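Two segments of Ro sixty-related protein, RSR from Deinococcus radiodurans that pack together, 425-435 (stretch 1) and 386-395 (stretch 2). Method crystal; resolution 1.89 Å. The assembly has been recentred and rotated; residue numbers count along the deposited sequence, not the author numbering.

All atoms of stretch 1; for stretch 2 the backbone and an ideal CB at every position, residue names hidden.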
ATOM      1  N   THR A 425     -11.659  22.552  -9.046  1.00 11.63           N
ATOM      2  CA  THR A 425     -11.661  21.880  -7.756  1.00 11.66           C
ATOM      3  C   THR A 425     -12.115  20.428  -7.948  1.00 10.54           C
ATOM      4  O   THR A 425     -12.572  20.049  -9.018  1.00  8.86           O
ATOM      5  CB  THR A 425     -12.687  22.492  -6.831  1.00 11.38           C
ATOM      6  OG1 THR A 425     -13.936  22.570  -7.523  1.00 13.36           O
ATOM      7  CG2 THR A 425     -12.254  23.880  -6.376  1.00 19.56           C
ATOM      8  N   LEU A 426     -12.010  19.640  -6.886  1.00 11.85           N
ATOM      9  CA  LEU A 426     -12.482  18.264  -6.909  1.00 11.62           C
ATOM     10  C   LEU A 426     -13.949  18.270  -7.306  1.00  9.94           C
ATOM     11  O   LEU A 426     -14.381  17.515  -8.161  1.00  9.06           O
ATOM     12  CB  LEU A 426     -12.298  17.627  -5.530  1.00 10.88           C
ATOM     13  CG  LEU A 426     -12.801  16.179  -5.438  1.00  8.57           C
ATOM     14  CD1 LEU A 426     -12.135  15.300  -6.531  1.00  7.35           C
ATOM     15  CD2 LEU A 426     -12.574  15.603  -4.048  1.00 10.92           C
ATOM     16  N   GLU A 427     -14.711  19.154  -6.683  1.00 10.92           N
ATOM     17  CA  GLU A 427     -16.142  19.269  -6.956  1.00 13.75           C
ATOM     18  C   GLU A 427     -16.481  19.671  -8.404  1.00 12.22           C
ATOM     19  O   GLU A 427     -17.359  19.085  -9.013  1.00 10.33           O
ATOM     20  CB  GLU A 427     -16.786  20.242  -5.958  1.00 20.16           C
ATOM     21  CG  GLU A 427     -16.141  20.219  -4.552  1.00 23.87           C
ATOM     22  CD  GLU A 427     -14.843  21.043  -4.467  1.00 23.43           C
ATOM     23  OE1 GLU A 427     -14.858  22.264  -4.773  1.00 30.01           O
ATOM     24  OE2 GLU A 427     -13.811  20.479  -4.072  1.00 20.69           O
ATOM     25  N   SER A 428     -15.771  20.647  -8.974  1.00 13.86           N
ATOM     26  CA  SER A 428     -16.090  21.057 -10.339  1.00 13.15           C
ATOM     27  C   SER A 428     -15.637  20.008 -11.368  1.00 10.70           C
ATOM     28  O   SER A 428     -16.296  19.797 -12.381  1.00 10.55           O
ATOM     29  CB  SER A 428     -15.545  22.468 -10.661  1.00 12.83           C
ATOM     30  OG  SER A 428     -14.132  22.519 -10.580  1.00 11.78           O
ATOM     31  N   ALA A 429     -14.516  19.347 -11.101  1.00  9.95           N
ATOM     32  CA  ALA A 429     -14.052  18.248 -11.954  1.00  8.47           C
ATOM     33  C   ALA A 429     -15.052  17.078 -11.927  1.00  8.35           C
ATOM     34  O   ALA A 429     -15.330  16.468 -12.944  1.00  5.58           O
ATOM     35  CB  ALA A 429     -12.691  17.770 -11.500  1.00  5.97           C
ATOM     36  N   MET A 430     -15.566  16.762 -10.744  1.00  8.29           N
ATOM     37  CA  MET A 430     -16.560  15.699 -10.628  1.00  7.73           C
ATOM     38  C   MET A 430     -17.753  15.955 -11.543  1.00  9.33           C
ATOM     39  O   MET A 430     -18.226  15.051 -12.230  1.00  9.71           O
ATOM     40  CB  MET A 430     -17.023  15.548  -9.167  1.00  8.27           C
ATOM     41  CG  MET A 430     -16.033  14.794  -8.289  1.00  8.07           C
ATOM     42  SD  MET A 430     -16.542  14.779  -6.563  1.00 10.97           S
ATOM     43  CE  MET A 430     -18.077  13.856  -6.686  1.00 10.88           C
ATOM     44  N   GLN A 431     -18.244  17.191 -11.555  1.00 10.78           N
ATOM     45  CA  GLN A 431     -19.392  17.540 -12.393  1.00 12.92           C
ATOM     46  C   GLN A 431     -19.077  17.487 -13.889  1.00 10.90           C
ATOM     47  O   GLN A 431     -19.896  17.025 -14.681  1.00 11.55           O
ATOM     48  CB  GLN A 431     -19.947  18.916 -12.013  1.00 16.94           C
ATOM     49  CG  GLN A 431     -20.583  18.963 -10.630  1.00 23.47           C
ATOM     50  CD  GLN A 431     -20.764  20.385 -10.115  1.00 29.66           C
ATOM     51  OE1 GLN A 431     -21.469  20.613  -9.129  1.00 34.25           O
ATOM     52  NE2 GLN A 431     -20.113  21.354 -10.777  1.00 31.09           N
ATOM     53  N   LYS A 432     -17.886  17.946 -14.275  1.00 10.47           N
ATOM     54  CA  LYS A 432     -17.465  17.838 -15.666  1.00 10.07           C
ATOM     55  C   LYS A 432     -17.345  16.392 -16.101  1.00  9.81           C
ATOM     56  O   LYS A 432     -17.399  16.101 -17.283  1.00  9.98           O
ATOM     57  CB  LYS A 432     -16.134  18.575 -15.900  1.00  9.51           C
ATOM     58  CG  LYS A 432     -16.291  20.090 -15.871  1.00 12.84           C
ATOM     59  CD  LYS A 432     -14.939  20.818 -16.026  1.00 12.22           C
ATOM     60  CE  LYS A 432     -15.145  22.340 -15.984  1.00 12.79           C
ATOM     61  NZ  LYS A 432     -13.856  23.025 -15.777  1.00 19.11           N
ATOM     62  N   ALA A 433     -17.195  15.488 -15.127  1.00  9.32           N
ATOM     63  CA  ALA A 433     -17.062  14.064 -15.385  1.00  8.25           C
ATOM     64  C   ALA A 433     -18.386  13.313 -15.175  1.00  8.42           C
ATOM     65  O   ALA A 433     -18.392  12.148 -14.801  1.00  7.85           O
ATOM     66  CB  ALA A 433     -15.999  13.474 -14.484  1.00  6.90           C
ATOM     67  N   GLN A 434     -19.493  14.002 -15.406  1.00 10.25           N
ATOM     68  CA  GLN A 434     -20.819  13.386 -15.349  1.00 13.80           C
ATOM     69  C   GLN A 434     -21.637  13.907 -16.521  1.00 13.47           C
ATOM     70  O   GLN A 434     -21.683  15.105 -16.789  1.00 14.83           O
ATOM     71  CB  GLN A 434     -21.514  13.668 -14.001  1.00 14.77           C
ATOM     72  CG  GLN A 434     -21.115  12.651 -12.910  1.00 10.31           C
ATOM     73  CD  GLN A 434     -21.524  11.232 -13.295  1.00 11.28           C
ATOM     74  OE1 GLN A 434     -20.684  10.348 -13.561  1.00  9.72           O
ATOM     75  NE2 GLN A 434     -22.821  11.018 -13.368  1.00 10.19           N
ATOM     76  N   SER A 435     -22.236  12.990 -17.254  1.00 14.53           N
ATOM     77  CA  SER A 435     -23.010  13.368 -18.409  1.00 19.18           C
ATOM     78  C   SER A 435     -24.212  12.446 -18.489  1.00 17.04           C
ATOM     79  O   SER A 435     -24.063  11.228 -18.565  1.00 19.50           O
ATOM     80  CB  SER A 435     -22.148  13.273 -19.670  1.00 17.32           C
ATOM     81  OG  SER A 435     -22.939  13.413 -20.831  1.00 20.92           O
ATOM     82  N   UNK A 386     -16.471   7.593  -1.229  1.00  5.89           N
ATOM     83  CA  UNK A 386     -15.477   7.815  -2.293  1.00  6.50           C
ATOM     84  C   UNK A 386     -16.017   7.180  -3.586  1.00  5.12           C
ATOM     85  O   UNK A 386     -15.729   6.039  -3.878  1.00  6.39           O
ATOM     86  CB  UNK A 386     -14.116   7.225  -1.916  1.00  6.50           C
ATOM     87  N   UNK A 387     -16.838   7.912  -4.316  1.00  6.13           N
ATOM     88  CA  UNK A 387     -17.439   7.371  -5.540  1.00  6.20           C
ATOM     89  C   UNK A 387     -16.405   7.195  -6.651  1.00  6.84           C
ATOM     90  O   UNK A 387     -15.387   7.853  -6.655  1.00  5.12           O
ATOM     91  CB  UNK A 387     -18.566   8.287  -6.023  1.00  6.20           C
ATOM     92  N   UNK A 388     -16.648   6.252  -7.570  1.00  5.28           N
ATOM     93  CA  UNK A 388     -15.721   6.159  -8.700  1.00  5.12           C
ATOM     94  C   UNK A 388     -15.553   7.520  -9.395  1.00  5.12           C
ATOM     95  O   UNK A 388     -14.442   7.850  -9.799  1.00  5.12           O
ATOM     96  CB  UNK A 388     -16.215   5.114  -9.702  1.00  5.12           C
ATOM     97  N   UNK A 389     -16.629   8.299  -9.495  1.00  5.12           N
ATOM     98  CA  UNK A 389     -16.593   9.621 -10.116  1.00  5.12           C
ATOM     99  C   UNK A 389     -15.645  10.550  -9.340  1.00  6.06           C
ATOM    100  O   UNK A 389     -14.790  11.187  -9.927  1.00  5.12           O
ATOM    101  CB  UNK A 389     -17.999  10.221 -10.177  1.00  5.12           C
ATOM    102  N   UNK A 390     -15.767  10.554  -8.019  1.00  5.12           N
ATOM    103  CA  UNK A 390     -14.872  11.343  -7.178  1.00  5.31           C
ATOM    104  C   UNK A 390     -13.417  10.888  -7.324  1.00  5.63           C
ATOM    105  O   UNK A 390     -12.509  11.715  -7.457  1.00  5.12           O
ATOM    106  CB  UNK A 390     -15.306  11.248  -5.714  1.00  5.31           C
ATOM    107  N   UNK A 391     -13.192   9.577  -7.286  1.00  5.12           N
ATOM    108  CA  UNK A 391     -11.836   9.044  -7.387  1.00  5.85           C
ATOM    109  C   UNK A 391     -11.179   9.421  -8.719  1.00  6.24           C
ATOM    110  O   UNK A 391     -10.014   9.852  -8.746  1.00  5.12           O
ATOM    111  CB  UNK A 391     -11.857   7.523  -7.226  1.00  5.85           C
ATOM    112  N   UNK A 392     -11.912   9.229  -9.813  1.00  5.12           N
ATOM    113  CA  UNK A 392     -11.427   9.538 -11.149  1.00  5.12           C
ATOM    114  C   UNK A 392     -11.156  11.050 -11.340  1.00  7.28           C
ATOM    115  O   UNK A 392     -10.189  11.444 -12.025  1.00  5.12           O
ATOM    116  CB  UNK A 392     -12.443   9.052 -12.185  1.00  5.12           C
ATOM    117  N   UNK A 393     -12.019  11.881 -10.755  1.00  5.12           N
ATOM    118  CA  UNK A 393     -11.826  13.328 -10.793  1.00  5.75           C
ATOM    119  C   UNK A 393     -10.598  13.743 -10.020  1.00  6.52           C
ATOM    120  O   UNK A 393      -9.852  14.640 -10.465  1.00  5.12           O
ATOM    121  CB  UNK A 393     -13.056  14.048 -10.237  1.00  5.75           C
ATOM    122  N   UNK A 394     -10.387  13.110  -8.861  1.00  5.12           N
ATOM    123  CA  UNK A 394      -9.187  13.328  -8.052  1.00  5.12           C
ATOM    124  C   UNK A 394      -7.916  12.971  -8.847  1.00  6.36           C
ATOM    125  O   UNK A 394      -6.961  13.769  -8.915  1.00  5.12           O
ATOM    126  CB  UNK A 394      -9.259  12.500  -6.767  1.00  5.12           C
ATOM    127  N   UNK A 395      -7.921  11.788  -9.473  1.00  5.12           N
ATOM    128  CA  UNK A 395      -6.770  11.323 -10.244  1.00  5.61           C
ATOM    129  C   UNK A 395      -6.528  12.198 -11.483  1.00  7.35           C
ATOM    130  O   UNK A 395      -5.392  12.372 -11.906  1.00  5.51           O
ATOM    131  CB  UNK A 395      -6.976   9.866 -10.664  1.00  5.61           C
TER

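The two helices, 426-432 and 388-395, cross at 113° between their N-to-C directions, with axes 8.6 Å apart at closest approach, so small residues should be expected where the backbones come nearest.

Position 386 precedes the helix, and its ideal CB has nothing of stretch 1 within 5.5 Å. This contact sets little constraint there; the residue is Leu 386, whose side chain stays 6.8 Å or more from stretch 1.

Position 387 comes right before the helix, with phi/psi of -70/153, the extended backbone of an N-cap. The free amide at 390 asks for a short acceptor, so Ser, Thr, Asp or Asn would suit. The CB points toward stretch 1, but nothing there lies within 5.5 Å of the ideal CB. Thr 387 is deposited, chi1 in p, and Thr 387 OG1 accepts from the backbone N of 390 at 3.0 Å, a capping bond. The approach to stretch 1 is loose, Thr 387 OG1 lying 4.3 Å from Met 430 CE.

Position 388 opens the helix, where no backbone amide is needed for an i to i-4 bond and phi is -53. Stretch 1 is out of reach, and proline is a classic choice; Pro 388 is found.

At 389 the CB points toward the C-terminal end of helix 426-432, and the backbone carbonyls of Met 430 and Ala 433 lie ahead. A polar side chain of moderate length, preferably able to donate, would suit: Asn first, with Gln a longer, less certain option. The residue is Asn 389, with chi1 in t. Asn 389 OD1 as modelled lies 3.0 Å from Met 430 O and 3.3 Å from Ala 433 O, but the amide is probably turned over, so the assignment of its two ends remains open.

Position 390 looks sideways, its ideal CB 3.8 Å from Met 430 SD and 5.2 Å from Leu 426 CD1. Apolar surface invites an apolar chain, Leu or Met most readily, Ile possibly. Met 390 extends with chi1 and chi2 both in t, placing Met 390 CG 3.7 Å from Met 430 SD and 4.0 Å from Leu 426 CD2.

Position 391 points away, and 392 sideways, with nothing within 5.5 Å of either ideal CB. Stretch 1 restricts neither; both are alanine, Ala 391 and Ala 392.

Position 393 is the tightest point of the backbone register: its CA is 5.3 Å from the CA of Met 430. The CB points toward stretch 1 and already meets three side chains, so Ala suits best; Ser is possible, and Gly would fit but lose these contacts and cost helix stability. Ala 393 CB lies 3.6 Å from Met 430 CG, 3.9 Å from Ala 429 CB and 4.1 Å from Leu 426 CD1.

Position 394 points sideways, its CA 6.0 Å from the CA of Leu 426. A small apolar residue suits it; Ala 394 CB sits 4.0 Å from Leu 426 CD1, which also rests 3.6 Å from Ala 394 N.

Position 395 is out of reach, so many helix-compatible residues would serve; it is Met 395.

Stretch 2 386-395: LTPNMAAAAM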
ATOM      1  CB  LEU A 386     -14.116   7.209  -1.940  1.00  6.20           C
ATOM      2  CG  LEU A 386     -13.001   7.430  -2.991  1.00  8.02           C
ATOM      3  CD1 LEU A 386     -12.829   8.896  -3.293  1.00  5.12           C
ATOM      4  CD2 LEU A 386     -11.670   6.829  -2.537  1.00  7.63           C
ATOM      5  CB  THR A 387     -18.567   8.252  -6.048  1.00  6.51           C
ATOM      6  OG1 THR A 387     -18.062   9.527  -6.471  1.00  6.08           O
ATOM      7  CG2 THR A 387     -19.636   8.438  -4.956  1.00  6.93           C
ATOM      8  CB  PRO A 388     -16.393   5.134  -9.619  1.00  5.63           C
ATOM      9  CG  PRO A 388     -17.153   4.219  -8.638  1.00  5.12           C
ATOM     10  CD  PRO A 388     -17.649   5.170  -7.557  1.00  6.80           C
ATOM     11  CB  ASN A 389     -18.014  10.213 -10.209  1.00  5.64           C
ATOM     12  CG  ASN A 389     -18.034  11.704 -10.519  1.00  7.09           C
ATOM     13  OD1 ASN A 389     -17.544  12.163 -11.569  1.00  5.87           O
ATOM     14  ND2 ASN A 389     -18.655  12.470  -9.628  1.00  8.09           N
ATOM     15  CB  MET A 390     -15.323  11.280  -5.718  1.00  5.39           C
ATOM     16  CG  MET A 390     -14.550  12.210  -4.793  1.00  5.12           C
ATOM     17  SD  MET A 390     -15.007  12.010  -3.060  1.00  9.74           S
ATOM     18  CE  MET A 390     -16.737  12.481  -3.097  1.00  9.79           C
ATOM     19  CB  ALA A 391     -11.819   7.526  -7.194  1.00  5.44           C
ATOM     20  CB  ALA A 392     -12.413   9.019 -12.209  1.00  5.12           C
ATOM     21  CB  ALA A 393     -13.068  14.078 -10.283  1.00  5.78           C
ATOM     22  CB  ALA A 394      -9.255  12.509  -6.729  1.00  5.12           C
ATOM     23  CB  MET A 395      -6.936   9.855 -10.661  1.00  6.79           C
ATOM     24  CG  MET A 395      -6.895   8.852  -9.483  1.00  7.64           C
ATOM     25  SD  MET A 395      -5.387   8.969  -8.480  1.00  8.61           S
ATOM     26  CE  MET A 395      -4.130   8.461  -9.628  1.00 10.78           C
TER
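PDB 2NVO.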